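Local coordinates for protein PP1b (Porcine reproductive and respiratory syndrome virus, PDB 6JDR) that probably unwinds RNA and DNA duplexes with 5' to 3' polarity, fuelled by ATP hydrolysis, as the zinc-binding helicase part (nsp10) of the viral replicase polyprotein, at residues A[76-81]-A[121-126]; A[175-180]-A[197-202]; A[188-193]-A[206-211]; A[301-306]-A[386-391]; A[308-313]-A[369-374]. The protein carries 1 engineered substitution. All blocks are in the same frame, centred on the assembly; numbering follows the deposited sequence.

Interaction 1: A[76-81]-A[121-126]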
# COMPACT_ATOMS: atom_id res chain seq x y z
N PRO A 76 30.28 -17.74 -11.48
CA PRO A 76 30.37 -17.43 -12.91
C PRO A 76 31.68 -17.90 -13.53
O PRO A 76 32.62 -18.23 -12.81
CB PRO A 76 30.29 -15.91 -12.93
CG PRO A 76 30.91 -15.49 -11.65
CD PRO A 76 30.60 -16.57 -10.65
N ARG A 77 31.73 -17.90 -14.86
CA ARG A 77 32.91 -18.33 -15.61
C ARG A 77 34.13 -17.46 -15.28
O ARG A 77 33.99 -16.27 -15.01
CB ARG A 77 32.64 -18.26 -17.12
CG ARG A 77 31.60 -19.26 -17.61
CD ARG A 77 31.18 -19.00 -19.05
NE ARG A 77 32.27 -19.19 -20.01
CZ ARG A 77 33.00 -18.21 -20.56
NH1 ARG A 77 32.77 -16.93 -20.28
NH2 ARG A 77 33.96 -18.53 -21.42
N THR A 78 35.31 -18.07 -15.27
CA THR A 78 36.56 -17.33 -15.16
C THR A 78 36.95 -16.87 -16.56
O THR A 78 37.22 -17.69 -17.44
CB THR A 78 37.69 -18.19 -14.55
OG1 THR A 78 37.24 -18.78 -13.32
CG2 THR A 78 38.93 -17.35 -14.28
N VAL A 79 36.97 -15.56 -16.75
CA VAL A 79 37.13 -14.95 -18.07
C VAL A 79 38.35 -14.05 -18.04
O VAL A 79 38.63 -13.41 -17.03
CB VAL A 79 35.90 -14.08 -18.43
CG1 VAL A 79 35.94 -13.67 -19.89
CG2 VAL A 79 34.61 -14.82 -18.11
N ILE A 80 39.06 -13.98 -19.16
CA ILE A 80 40.20 -13.08 -19.28
C ILE A 80 39.72 -11.65 -19.51
O ILE A 80 38.82 -11.41 -20.31
CB ILE A 80 41.15 -13.48 -20.44
CG1 ILE A 80 41.83 -14.82 -20.14
CG2 ILE A 80 42.20 -12.40 -20.70
CD1 ILE A 80 42.85 -14.77 -19.02
N MET A 81 40.33 -10.72 -18.78
CA MET A 81 40.15 -9.30 -18.99
C MET A 81 41.41 -8.76 -19.65
O MET A 81 42.46 -8.69 -19.01
CB MET A 81 39.91 -8.59 -17.65
CG MET A 81 39.68 -7.09 -17.77
SD MET A 81 39.20 -6.32 -16.21
CE MET A 81 40.70 -6.49 -15.26
N ALA A 121 42.82 -13.04 -15.41
CA ALA A 121 41.73 -13.93 -15.08
C ALA A 121 40.77 -13.15 -14.18
O ALA A 121 41.19 -12.55 -13.19
CB ALA A 121 42.24 -15.17 -14.37
N SER A 122 39.49 -13.14 -14.54
CA SER A 122 38.52 -12.32 -13.83
C SER A 122 37.20 -13.04 -13.62
O SER A 122 36.63 -13.63 -14.55
CB SER A 122 38.28 -11.01 -14.59
OG SER A 122 37.57 -11.23 -15.80
N THR A 123 36.71 -13.00 -12.39
CA THR A 123 35.37 -13.46 -12.07
C THR A 123 34.53 -12.23 -11.78
O THR A 123 34.89 -11.42 -10.93
CB THR A 123 35.35 -14.39 -10.84
OG1 THR A 123 35.96 -13.72 -9.73
CG2 THR A 123 36.12 -15.67 -11.14
N ALA A 124 33.43 -12.08 -12.52
CA ALA A 124 32.52 -10.97 -12.32
C ALA A 124 31.69 -11.17 -11.05
O ALA A 124 31.29 -12.29 -10.74
CB ALA A 124 31.60 -10.82 -13.52
N LEU A 125 31.44 -10.08 -10.33
CA LEU A 125 30.46 -10.08 -9.25
C LEU A 125 29.06 -10.23 -9.84
O LEU A 125 28.75 -9.60 -10.86
CB LEU A 125 30.53 -8.77 -8.45
CG LEU A 125 31.45 -8.78 -7.23
CD1 LEU A 125 32.82 -9.37 -7.55
CD2 LEU A 125 31.59 -7.37 -6.67
N LEU A 126 28.24 -11.06 -9.22
CA LEU A 126 26.86 -11.24 -9.65
C LEU A 126 26.02 -10.02 -9.27
O LEU A 126 26.38 -9.28 -8.35
CB LEU A 126 26.26 -12.50 -9.02
CG LEU A 126 26.93 -13.83 -9.38
CD1 LEU A 126 26.41 -14.96 -8.51
CD2 LEU A 126 26.74 -14.17 -10.85
O HOH W 1 33.28 -13.69 -14.74

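Interaction 2: A[175-180]-A[197-202]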
# COMPACT_ATOMS: atom_id res chain seq x y z
N GLN A 175 0.41 -13.90 -13.59
CA GLN A 175 -1.02 -13.97 -13.39
C GLN A 175 -1.53 -12.81 -12.53
O GLN A 175 -2.53 -12.19 -12.87
CB GLN A 175 -1.42 -15.30 -12.75
CG GLN A 175 -2.92 -15.54 -12.69
CD GLN A 175 -3.58 -15.46 -14.06
OE1 GLN A 175 -3.11 -16.08 -15.02
NE2 GLN A 175 -4.66 -14.71 -14.15
N THR A 176 -0.83 -12.53 -11.43
CA THR A 176 -1.20 -11.42 -10.56
C THR A 176 -1.05 -10.10 -11.31
O THR A 176 -1.88 -9.22 -11.19
CB THR A 176 -0.39 -11.40 -9.24
OG1 THR A 176 1.02 -11.33 -9.52
CG2 THR A 176 -0.68 -12.65 -8.41
N MET A 177 0.01 -10.00 -12.11
CA MET A 177 0.17 -8.87 -13.03
C MET A 177 -1.04 -8.71 -13.96
O MET A 177 -1.51 -7.59 -14.16
CB MET A 177 1.45 -9.02 -13.86
CG MET A 177 1.72 -7.86 -14.80
SD MET A 177 3.27 -8.07 -15.70
CE MET A 177 3.27 -6.58 -16.70
N LEU A 178 -1.52 -9.82 -14.51
CA LEU A 178 -2.68 -9.81 -15.41
C LEU A 178 -3.96 -9.44 -14.66
O LEU A 178 -4.77 -8.65 -15.15
CB LEU A 178 -2.85 -11.16 -16.10
CG LEU A 178 -3.97 -11.29 -17.15
CD1 LEU A 178 -3.85 -10.24 -18.24
CD2 LEU A 178 -3.96 -12.69 -17.75
N ASP A 179 -4.14 -10.01 -13.47
CA ASP A 179 -5.28 -9.69 -12.62
C ASP A 179 -5.32 -8.19 -12.32
O ASP A 179 -6.37 -7.55 -12.44
CB ASP A 179 -5.21 -10.47 -11.30
CG ASP A 179 -5.40 -11.97 -11.49
OD1 ASP A 179 -5.87 -12.40 -12.57
OD2 ASP A 179 -5.08 -12.72 -10.55
N MET A 180 -4.16 -7.63 -11.96
CA MET A 180 -4.06 -6.22 -11.62
C MET A 180 -4.37 -5.33 -12.82
O MET A 180 -5.08 -4.34 -12.70
CB MET A 180 -2.66 -5.90 -11.08
CG MET A 180 -2.49 -4.50 -10.50
SD MET A 180 -3.25 -4.29 -8.87
CE MET A 180 -4.84 -3.61 -9.29
N LEU A 197 0.17 -16.27 -20.98
CA LEU A 197 -1.12 -15.62 -20.76
C LEU A 197 -1.44 -14.71 -21.93
O LEU A 197 -0.56 -14.35 -22.70
CB LEU A 197 -1.09 -14.80 -19.47
CG LEU A 197 -0.53 -15.47 -18.22
CD1 LEU A 197 -0.63 -14.52 -17.04
CD2 LEU A 197 -1.26 -16.77 -17.91
N GLN A 198 -2.71 -14.33 -22.05
CA GLN A 198 -3.15 -13.39 -23.08
C GLN A 198 -3.23 -12.00 -22.46
O GLN A 198 -4.22 -11.66 -21.81
CB GLN A 198 -4.50 -13.81 -23.65
CG GLN A 198 -4.56 -15.24 -24.18
CD GLN A 198 -3.59 -15.50 -25.31
OE1 GLN A 198 -3.21 -14.58 -26.05
NE2 GLN A 198 -3.18 -16.76 -25.47
N PHE A 199 -2.19 -11.20 -22.66
CA PHE A 199 -2.15 -9.84 -22.13
C PHE A 199 -2.86 -8.89 -23.09
O PHE A 199 -2.69 -9.00 -24.31
CB PHE A 199 -0.71 -9.36 -21.95
CG PHE A 199 -0.08 -9.78 -20.64
CD1 PHE A 199 0.50 -11.03 -20.50
CD2 PHE A 199 -0.06 -8.90 -19.56
CE1 PHE A 199 1.09 -11.40 -19.30
CE2 PHE A 199 0.53 -9.26 -18.37
CZ PHE A 199 1.10 -10.52 -18.23
N PRO A 200 -3.66 -7.95 -22.55
CA PRO A 200 -4.18 -6.85 -23.36
C PRO A 200 -3.08 -5.91 -23.85
O PRO A 200 -1.90 -6.11 -23.56
CB PRO A 200 -5.10 -6.09 -22.40
CG PRO A 200 -5.50 -7.10 -21.39
CD PRO A 200 -4.31 -8.00 -21.23
N ALA A 201 -3.48 -4.88 -24.60
CA ALA A 201 -2.55 -3.85 -25.04
C ALA A 201 -2.34 -2.85 -23.90
O ALA A 201 -3.29 -2.50 -23.19
CB ALA A 201 -3.09 -3.15 -26.27
N PRO A 202 -1.09 -2.38 -23.71
CA PRO A 202 -0.81 -1.37 -22.69
C PRO A 202 -1.26 0.03 -23.10
O PRO A 202 -1.03 0.44 -24.25
CB PRO A 202 0.71 -1.43 -22.56
CG PRO A 202 1.18 -1.85 -23.90
CD PRO A 202 0.13 -2.78 -24.44

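Interaction 3: A[188-193]-A[206-211]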
# COMPACT_ATOMS: atom_id res chain seq x y z
N ARG A 188 -0.02 1.43 -17.66
CA ARG A 188 1.17 1.12 -18.47
C ARG A 188 1.83 -0.17 -18.01
O ARG A 188 1.78 -0.53 -16.84
CB ARG A 188 2.19 2.26 -18.42
CG ARG A 188 1.81 3.48 -19.25
CD ARG A 188 1.52 4.70 -18.39
NE ARG A 188 2.71 5.50 -18.14
CZ ARG A 188 2.75 6.57 -17.35
NH1 ARG A 188 1.67 6.98 -16.70
NH2 ARG A 188 3.89 7.24 -17.20
N PHE A 189 2.45 -0.88 -18.96
CA PHE A 189 3.23 -2.07 -18.66
C PHE A 189 3.98 -2.57 -19.89
O PHE A 189 3.69 -2.16 -21.02
CB PHE A 189 2.34 -3.20 -18.11
CG PHE A 189 1.18 -3.55 -19.00
CD1 PHE A 189 1.32 -4.45 -20.05
CD2 PHE A 189 -0.08 -3.00 -18.77
CE1 PHE A 189 0.25 -4.78 -20.86
CE2 PHE A 189 -1.16 -3.33 -19.57
CZ PHE A 189 -0.99 -4.22 -20.62
N ASN A 190 4.94 -3.45 -19.64
CA ASN A 190 5.61 -4.20 -20.70
C ASN A 190 5.29 -5.66 -20.49
O ASN A 190 5.56 -6.22 -19.43
CB ASN A 190 7.13 -3.99 -20.62
CG ASN A 190 7.54 -2.55 -20.86
OD1 ASN A 190 7.10 -1.91 -21.82
ND2 ASN A 190 8.39 -2.03 -19.99
N VAL A 191 4.68 -6.29 -21.50
CA VAL A 191 4.36 -7.71 -21.43
C VAL A 191 5.67 -8.50 -21.31
O VAL A 191 6.58 -8.31 -22.11
CB VAL A 191 3.56 -8.18 -22.67
CG1 VAL A 191 3.43 -9.70 -22.70
CG2 VAL A 191 2.18 -7.53 -22.69
N PRO A 192 5.77 -9.37 -20.29
CA PRO A 192 7.01 -10.12 -20.11
C PRO A 192 7.17 -11.25 -21.13
O PRO A 192 6.20 -11.93 -21.47
CB PRO A 192 6.87 -10.69 -18.69
CG PRO A 192 5.41 -10.76 -18.44
CD PRO A 192 4.79 -9.63 -19.21
N ALA A 193 8.40 -11.42 -21.61
CA ALA A 193 8.72 -12.45 -22.60
C ALA A 193 8.57 -13.83 -22.01
O ALA A 193 8.89 -14.05 -20.84
CB ALA A 193 10.14 -12.25 -23.11
N GLY A 206 -1.77 6.18 -17.09
CA GLY A 206 -2.20 5.35 -15.96
C GLY A 206 -1.03 4.87 -15.12
O GLY A 206 0.13 5.09 -15.48
N PRO A 207 -1.32 4.21 -13.99
CA PRO A 207 -0.25 3.66 -13.14
C PRO A 207 0.51 2.54 -13.83
O PRO A 207 -0.07 1.80 -14.63
CB PRO A 207 -1.01 3.11 -11.93
CG PRO A 207 -2.40 2.88 -12.40
CD PRO A 207 -2.66 3.91 -13.46
N TRP A 208 1.80 2.43 -13.54
CA TRP A 208 2.60 1.32 -14.06
C TRP A 208 2.30 0.03 -13.30
O TRP A 208 2.09 0.06 -12.09
CB TRP A 208 4.09 1.64 -13.96
CG TRP A 208 4.61 2.49 -15.07
CD1 TRP A 208 4.63 3.85 -15.12
CD2 TRP A 208 5.20 2.03 -16.29
NE1 TRP A 208 5.20 4.27 -16.30
CE2 TRP A 208 5.56 3.18 -17.04
CE3 TRP A 208 5.47 0.76 -16.83
CZ2 TRP A 208 6.16 3.10 -18.30
CZ3 TRP A 208 6.07 0.68 -18.08
CH2 TRP A 208 6.41 1.85 -18.80
N VAL A 209 2.26 -1.08 -14.02
CA VAL A 209 2.18 -2.41 -13.41
C VAL A 209 3.46 -3.16 -13.79
O VAL A 209 3.66 -3.50 -14.96
CB VAL A 209 0.95 -3.20 -13.88
CG1 VAL A 209 0.82 -4.50 -13.09
CG2 VAL A 209 -0.31 -2.36 -13.72
N ARG A 210 4.31 -3.39 -12.79
CA ARG A 210 5.64 -3.94 -13.01
C ARG A 210 5.77 -5.29 -12.31
O ARG A 210 5.33 -5.46 -11.17
CB ARG A 210 6.70 -2.98 -12.49
CG ARG A 210 6.74 -1.63 -13.20
CD ARG A 210 7.54 -1.68 -14.50
NE ARG A 210 8.98 -1.77 -14.26
CZ ARG A 210 9.89 -1.84 -15.22
N ILE A 211 6.36 -6.25 -13.02
CA ILE A 211 6.66 -7.56 -12.44
C ILE A 211 7.75 -7.35 -11.39
O ILE A 211 8.73 -6.64 -11.63
CB ILE A 211 7.08 -8.58 -13.53
CG1 ILE A 211 7.07 -10.01 -12.97
CG2 ILE A 211 8.46 -8.26 -14.11
CD1 ILE A 211 5.68 -10.59 -12.82
O HOH W 2 5.73 -3.49 -16.87

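Interaction 4: A[301-306]-A[386-391]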
# COMPACT_ATOMS: atom_id res chain seq x y z
N THR A 301 -22.89 6.22 -1.03
CA THR A 301 -22.75 7.47 -0.31
C THR A 301 -24.02 7.84 0.46
O THR A 301 -25.13 7.77 -0.08
CB THR A 301 -22.42 8.62 -1.28
OG1 THR A 301 -21.27 8.27 -2.06
CG2 THR A 301 -22.14 9.92 -0.52
N THR A 302 -23.84 8.24 1.72
CA THR A 302 -24.92 8.77 2.54
C THR A 302 -25.00 10.26 2.27
O THR A 302 -23.98 10.96 2.32
CB THR A 302 -24.66 8.52 4.03
OG1 THR A 302 -24.44 7.13 4.26
CG2 THR A 302 -25.84 8.99 4.88
N ARG A 303 -26.20 10.76 1.97
CA ARG A 303 -26.39 12.17 1.62
C ARG A 303 -26.26 13.05 2.86
O ARG A 303 -26.74 12.70 3.93
CB ARG A 303 -27.75 12.38 0.96
CG ARG A 303 -27.96 13.77 0.38
CD ARG A 303 -29.36 13.92 -0.20
NE ARG A 303 -29.52 13.19 -1.46
CZ ARG A 303 -30.66 13.06 -2.13
NH1 ARG A 303 -31.78 13.61 -1.67
NH2 ARG A 303 -30.69 12.37 -3.26
N VAL A 304 -25.61 14.20 2.68
CA VAL A 304 -25.47 15.19 3.75
C VAL A 304 -25.87 16.56 3.21
O VAL A 304 -25.28 17.05 2.25
CB VAL A 304 -24.03 15.24 4.29
CG1 VAL A 304 -23.89 16.33 5.35
CG2 VAL A 304 -23.63 13.88 4.86
N THR A 305 -26.88 17.16 3.84
CA THR A 305 -27.45 18.42 3.39
C THR A 305 -27.57 19.39 4.57
O THR A 305 -28.13 19.03 5.60
CB THR A 305 -28.85 18.21 2.78
OG1 THR A 305 -28.87 16.98 2.03
CG2 THR A 305 -29.22 19.37 1.86
N TYR A 306 -27.05 20.60 4.40
CA TYR A 306 -27.12 21.64 5.43
C TYR A 306 -28.25 22.62 5.15
O TYR A 306 -28.10 23.57 4.38
CB TYR A 306 -25.78 22.38 5.54
CG TYR A 306 -24.72 21.59 6.26
CD1 TYR A 306 -24.40 21.85 7.59
CD2 TYR A 306 -24.04 20.56 5.62
CE1 TYR A 306 -23.43 21.11 8.26
CE2 TYR A 306 -23.07 19.81 6.27
CZ TYR A 306 -22.77 20.09 7.59
OH TYR A 306 -21.80 19.36 8.24
N LYS A 386 -22.68 16.47 0.85
CA LYS A 386 -22.58 15.47 -0.21
C LYS A 386 -23.97 15.16 -0.76
O LYS A 386 -24.84 14.71 -0.01
CB LYS A 386 -21.92 14.18 0.31
CG LYS A 386 -20.53 13.89 -0.24
CD LYS A 386 -19.52 14.98 0.07
CE LYS A 386 -18.11 14.53 -0.27
NZ LYS A 386 -17.13 15.65 -0.28
N GLY A 387 -24.16 15.41 -2.05
CA GLY A 387 -25.41 15.06 -2.73
C GLY A 387 -25.30 13.68 -3.36
O GLY A 387 -24.21 13.12 -3.46
N THR A 388 -26.44 13.13 -3.77
CA THR A 388 -26.48 11.87 -4.49
C THR A 388 -27.62 11.90 -5.52
O THR A 388 -28.72 12.34 -5.20
CB THR A 388 -26.71 10.68 -3.54
OG1 THR A 388 -27.82 10.96 -2.67
CG2 THR A 388 -25.48 10.41 -2.69
N PRO A 389 -27.35 11.43 -6.75
CA PRO A 389 -28.41 11.36 -7.76
C PRO A 389 -29.37 10.20 -7.48
O PRO A 389 -29.26 9.13 -8.09
CB PRO A 389 -27.64 11.17 -9.07
CG PRO A 389 -26.40 10.45 -8.66
CD PRO A 389 -26.07 10.93 -7.27
N VAL A 390 -30.29 10.43 -6.55
CA VAL A 390 -31.22 9.40 -6.08
C VAL A 390 -32.55 10.05 -5.70
O VAL A 390 -32.60 11.22 -5.30
CB VAL A 390 -30.66 8.66 -4.84
CG1 VAL A 390 -31.58 7.51 -4.43
CG2 VAL A 390 -29.26 8.13 -5.10
N ASN A 391 -33.63 9.28 -5.82
CA ASN A 391 -34.95 9.69 -5.34
C ASN A 391 -35.20 9.11 -3.95
O ASN A 391 -35.50 7.92 -3.81
CB ASN A 391 -36.04 9.23 -6.31

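Interaction 5: A[308-313]-A[369-374]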
# COMPACT_ATOMS: atom_id res chain seq x y z
N GLU A 308 -31.07 25.58 5.83
CA GLU A 308 -31.06 26.91 6.46
C GLU A 308 -32.22 27.09 7.45
O GLU A 308 -32.16 27.98 8.30
CB GLU A 308 -31.12 28.00 5.39
CG GLU A 308 -29.99 27.95 4.36
CD GLU A 308 -28.61 28.18 4.95
OE1 GLU A 308 -28.47 29.08 5.81
OE2 GLU A 308 -27.67 27.47 4.55
N LYS A 309 -33.26 26.27 7.32
CA LYS A 309 -34.40 26.31 8.23
C LYS A 309 -34.76 24.89 8.68
O LYS A 309 -34.46 23.93 7.97
CB LYS A 309 -35.60 26.97 7.55
CG LYS A 309 -35.47 28.47 7.41
CD LYS A 309 -36.70 29.09 6.76
CE LYS A 309 -36.67 30.61 6.85
NZ LYS A 309 -35.47 31.20 6.18
N PRO A 310 -35.41 24.76 9.85
CA PRO A 310 -35.75 23.44 10.40
C PRO A 310 -36.53 22.54 9.44
O PRO A 310 -37.23 23.05 8.56
CB PRO A 310 -36.62 23.78 11.62
CG PRO A 310 -36.21 25.15 12.01
CD PRO A 310 -35.86 25.85 10.73
N VAL A 311 -36.41 21.23 9.62
CA VAL A 311 -37.04 20.27 8.72
C VAL A 311 -37.37 18.96 9.45
O VAL A 311 -36.77 18.65 10.48
CB VAL A 311 -36.14 20.01 7.49
CG1 VAL A 311 -34.89 19.23 7.88
CG2 VAL A 311 -36.91 19.29 6.39
N ARG A 312 -38.33 18.21 8.91
CA ARG A 312 -38.83 16.99 9.55
C ARG A 312 -38.68 15.76 8.64
O ARG A 312 -39.64 15.03 8.41
CB ARG A 312 -40.30 17.16 9.93
CG ARG A 312 -40.59 18.33 10.86
CD ARG A 312 -40.17 18.03 12.29
NE ARG A 312 -40.76 18.99 13.23
CZ ARG A 312 -42.02 18.97 13.67
NH1 ARG A 312 -42.87 18.03 13.26
NH2 ARG A 312 -42.43 19.90 14.52
N TYR A 313 -37.47 15.54 8.12
CA TYR A 313 -37.21 14.38 7.26
C TYR A 313 -36.67 13.21 8.07
O TYR A 313 -35.66 13.33 8.77
CB TYR A 313 -36.23 14.74 6.15
CG TYR A 313 -36.73 15.76 5.14
CD1 TYR A 313 -38.07 15.77 4.73
CD2 TYR A 313 -35.87 16.69 4.57
CE1 TYR A 313 -38.52 16.69 3.80
CE2 TYR A 313 -36.32 17.61 3.64
CZ TYR A 313 -37.65 17.60 3.26
OH TYR A 313 -38.10 18.52 2.33
N PHE A 369 -30.04 15.14 7.18
CA PHE A 369 -30.23 16.59 7.02
C PHE A 369 -29.86 17.27 8.33
O PHE A 369 -30.31 16.86 9.40
CB PHE A 369 -31.69 16.90 6.67
CG PHE A 369 -32.12 16.34 5.35
CD1 PHE A 369 -32.56 15.02 5.25
CD2 PHE A 369 -32.08 17.11 4.19
CE1 PHE A 369 -32.95 14.49 4.03
CE2 PHE A 369 -32.47 16.59 2.97
CZ PHE A 369 -32.91 15.27 2.89
N VAL A 370 -29.03 18.30 8.25
CA VAL A 370 -28.48 18.91 9.45
C VAL A 370 -28.86 20.40 9.52
O VAL A 370 -28.44 21.21 8.69
CB VAL A 370 -26.95 18.68 9.57
CG1 VAL A 370 -26.22 19.00 8.27
CG2 VAL A 370 -26.37 19.48 10.74
N TYR A 371 -29.68 20.72 10.52
CA TYR A 371 -30.02 22.10 10.84
C TYR A 371 -29.03 22.56 11.90
O TYR A 371 -29.11 22.14 13.06
CB TYR A 371 -31.46 22.19 11.36
CG TYR A 371 -31.88 23.59 11.73
CD1 TYR A 371 -31.90 24.61 10.78
CD2 TYR A 371 -32.28 23.90 13.03
CE1 TYR A 371 -32.29 25.90 11.11
CE2 TYR A 371 -32.67 25.19 13.37
CZ TYR A 371 -32.67 26.18 12.40
OH TYR A 371 -33.06 27.46 12.73
N ASP A 372 -28.09 23.40 11.48
CA ASP A 372 -26.96 23.80 12.32
C ASP A 372 -26.72 25.30 12.20
O ASP A 372 -25.70 25.72 11.67
CB ASP A 372 -25.71 23.00 11.92
CG ASP A 372 -24.53 23.26 12.84
OD1 ASP A 372 -24.75 23.59 14.01
OD2 ASP A 372 -23.37 23.12 12.38
N PRO A 373 -27.66 26.11 12.70
CA PRO A 373 -27.60 27.56 12.55
C PRO A 373 -26.44 28.22 13.29
O PRO A 373 -26.03 29.32 12.92
CB PRO A 373 -28.93 28.03 13.13
CG PRO A 373 -29.30 26.98 14.11
CD PRO A 373 -28.83 25.69 13.50
N HIS A 374 -25.93 27.56 14.33
CA HIS A 374 -24.80 28.08 15.10
C HIS A 374 -23.44 27.61 14.56
O HIS A 374 -22.40 28.00 15.10
CB HIS A 374 -24.93 27.67 16.57
CG HIS A 374 -26.23 28.05 17.20
ND1 HIS A 374 -26.50 29.32 17.65
CD2 HIS A 374 -27.35 27.32 17.44
CE1 HIS A 374 -27.72 29.36 18.15
NE2 HIS A 374 -28.26 28.16 18.04

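Interaction 1: A[76-81]-A[121-126]
Ser-122 carries its OG between its own backbone N and carbonyl carbon (chi1 70°), which turns the hydroxyl onto Val-79 O of the neighbouring strand, while Thr-78 puts CG2 anti to its backbone N, 4.0 Å from Ala-121 CB. Val-79 O thus accepts two bonds, from Ser-122 OG at 2.7 Å and from Ser-122 N at 2.6 Å, and they arrive from opposite faces of the carbonyl plane. In return Val-79 N donates to Ser-122 O at 2.9 Å, nearly straight at 174°. Val-79 and Ser-122 are therefore an antiparallel hydrogen-bonded pair, joining 79-83, an edge strand of a four-stranded antiparallel sheet, probably the 1B domain, to strand 118-124. Past the pair a water bridges Arg-77 O and Ala-124 N, and Pro-76 CG rests 3.3 Å from Ala-124 O. Leu-126, which also meets Pro-76, lies beside the zinc site of Cys-20 and His-34. The serine side chain doubles a backbone bond, so a buried hydroxyl is satisfied within the strand pair itself.

Interaction 2: A[175-180]-A[197-202]
Leu-178 and Leu-197 meet in the apolar part of the contact, which joins helix 174-184 of the helicase core to the loop leading to strand 208-211. Leu-178 sets CG anti to its backbone N (chi1 -176°), and its two methyls then divide the work. CD2 packs on Leu-197 CD1 at 3.9 Å, whereas CD1 touches Pro-200 CD at 3.8 Å and approaches Phe-199 CD2 at 4.2 Å. CD1 also lies against Gln-198 O, so one branched residue touches four of the loop.

A Met-aromatic contact lies next to it. The Met-177 chain is fully extended and crosses Phe-199 at about a right angle, with SD 4.0 Å from Phe-199 CE2. The sulfur stands 5.1 Å from the ring centroid and 67° off the ring normal, an oblique approach. Phe-199 also touches Val-191 and Ile-181.

The polar element runs along the helix. The bend at chi2 turns CD of Gln-175 back along the helix, and NE2 donates to Asp-179 OD1 at 3.0 Å, one turn on, meeting that oxygen from above the carboxylate plane. Its OE1 is left beside the Leu-197 methyls, with CD2 at 3.5 Å.

Between the two segments the attachment is thus dispersive and not directional: methyls, a thioether and a ring hold the loop to the helix, while the glutamine donates one N-H within its own helix.

Interaction 3: A[188-193]-A[206-211]
Arg-188 O takes one hydrogen bond, from Val-209 N at 2.9 Å and nearly along the C=O axis, and a CA-H...O contact from Trp-208 CA at 3.4 Å. Arg-188 N returns a bond to Pro-207 O at 3.1 Å, from above that carbonyl's plane. The backbone of Arg-188 is so bridged to that of Trp-208, and further along, a water accepts from Asn-190 N and donates to Val-209 O. Segment 188-190 thereby lines an outermost strand of the seven-stranded parallel sheet, the RecA-like core that probably carries the P-loop.

The CB of Arg-188 sits over the centre of the six-membered ring of Trp-208, 3.7 Å from its centroid, a CH-pi contact. The torsion chi2 (113°) turns CD, and the bend at chi3 sets NE near the pyrrole end; Trp-208 NE1 lies over one face of the guanidinium. The planes are 56° apart, so this is no flat stack, and Arg-188 NE and Trp-208 NE1, 3.3 Å apart, are two donors without a bond between them. NH1 makes a short but bent, weak bond to Gly-206 O at 2.7 Å. Phe-189 CB lies against Val-209 O, and its ring reaches Met-177.

Backbone bonds thus fix the register, the indole face takes up Arg-188 CB, and the weak NH1 bond keeps the guanidinium near Gly-206 O, which may partly offset its charge.

Interaction 4: A[301-306]-A[386-391]
Arg-303 and Thr-388 cross obliquely at the edge of the second RecA-like domain, whose five-stranded parallel sheet has 303-307 as an outermost strand. The arginine runs out with CG anti to its backbone N (chi1 -172°), and the turn at chi3 brings NE round toward the threonine. It then grips Thr-388 side-on: NE donates to OG1 at 3.1 Å and NH2 to the carbonyl O at 2.8 Å, with a longer NH2 bond to OG1 as well. NH2 also reaches Val-390 O at 3.0 Å, in the guanidinium plane. Pro-389, between the two acceptor residues, centres an inverse gamma turn. NH1 makes weak hydrogen bonds to Asn-407 OD1 and Asp-404 O. Thr-301 and Thr-388 run alongside in opposite senses, Thr-301 CB lying 3.8 Å from Thr-388 CG2. Val-304 and Lys-386 form an antiparallel hydrogen-bonded pair, a single bridge. Its shorter bond, Val-304 N to Lys-386 O, is 2.8 Å, and the same oxygen lies 3.3 Å from Arg-303 CG.

Interaction 5: A[308-313]-A[369-374]
Tyr-313 and Phe-369 meet edge to face. Both set CG anti to the carbonyl carbon (chi1 near -65° in each), and the tyrosine brings CD2 over the centre of the phenylalanine ring, 3.7 Å from Phe-369 CZ. The centroids are 4.8 Å apart and the planes 58° from each other, a tilted T-shape. Val-311 CG1, between its backbone N and carbonyl carbon, touches Phe-369 CB at 4.1 Å, and CG2 lies against a face of the Tyr-313 ring. Tyr-371 differs, with CG anti to the backbone N (chi1 179°), and lies side by side with Pro-310. Pro-310 CG hangs over its face, 3.9 Å from the centroid, as a CH-pi contact, and Pro-373 CD covers the opposite face. Glu-308 O comes to its edge, 3.5 Å from Tyr-371 CE1. The 308-313 loop packs on strand 367-371, flanked in the parallel sheet of the second RecA-like domain by strands 303-307 and 342-345; Phe-369 rests on Thr-305 of the one and Thr-343 of the other.

From the N terminus, interaction 1 comes first, closing a loop that holds the remaining strands of the small antiparallel sheet beyond the zinc sites. Interactions 2 and 3 follow in the first RecA-like domain and cross: 175-180, 188-193, 197-202 and 206-211 alternate along the chain, and their centres are only 9 Å apart, with Phe-199 on Val-191 and Pro-202 on Phe-189. In the second RecA-like domain interaction 4 closes a long loop from 301-306 to 386-391, and interaction 5 nests inside it. These two share a sheet, where Thr-305 O probably accepts from Val-370 N. Interactions 1 and 5 lie farthest apart, centres about 80 Å, on opposite sides of the chain's centre.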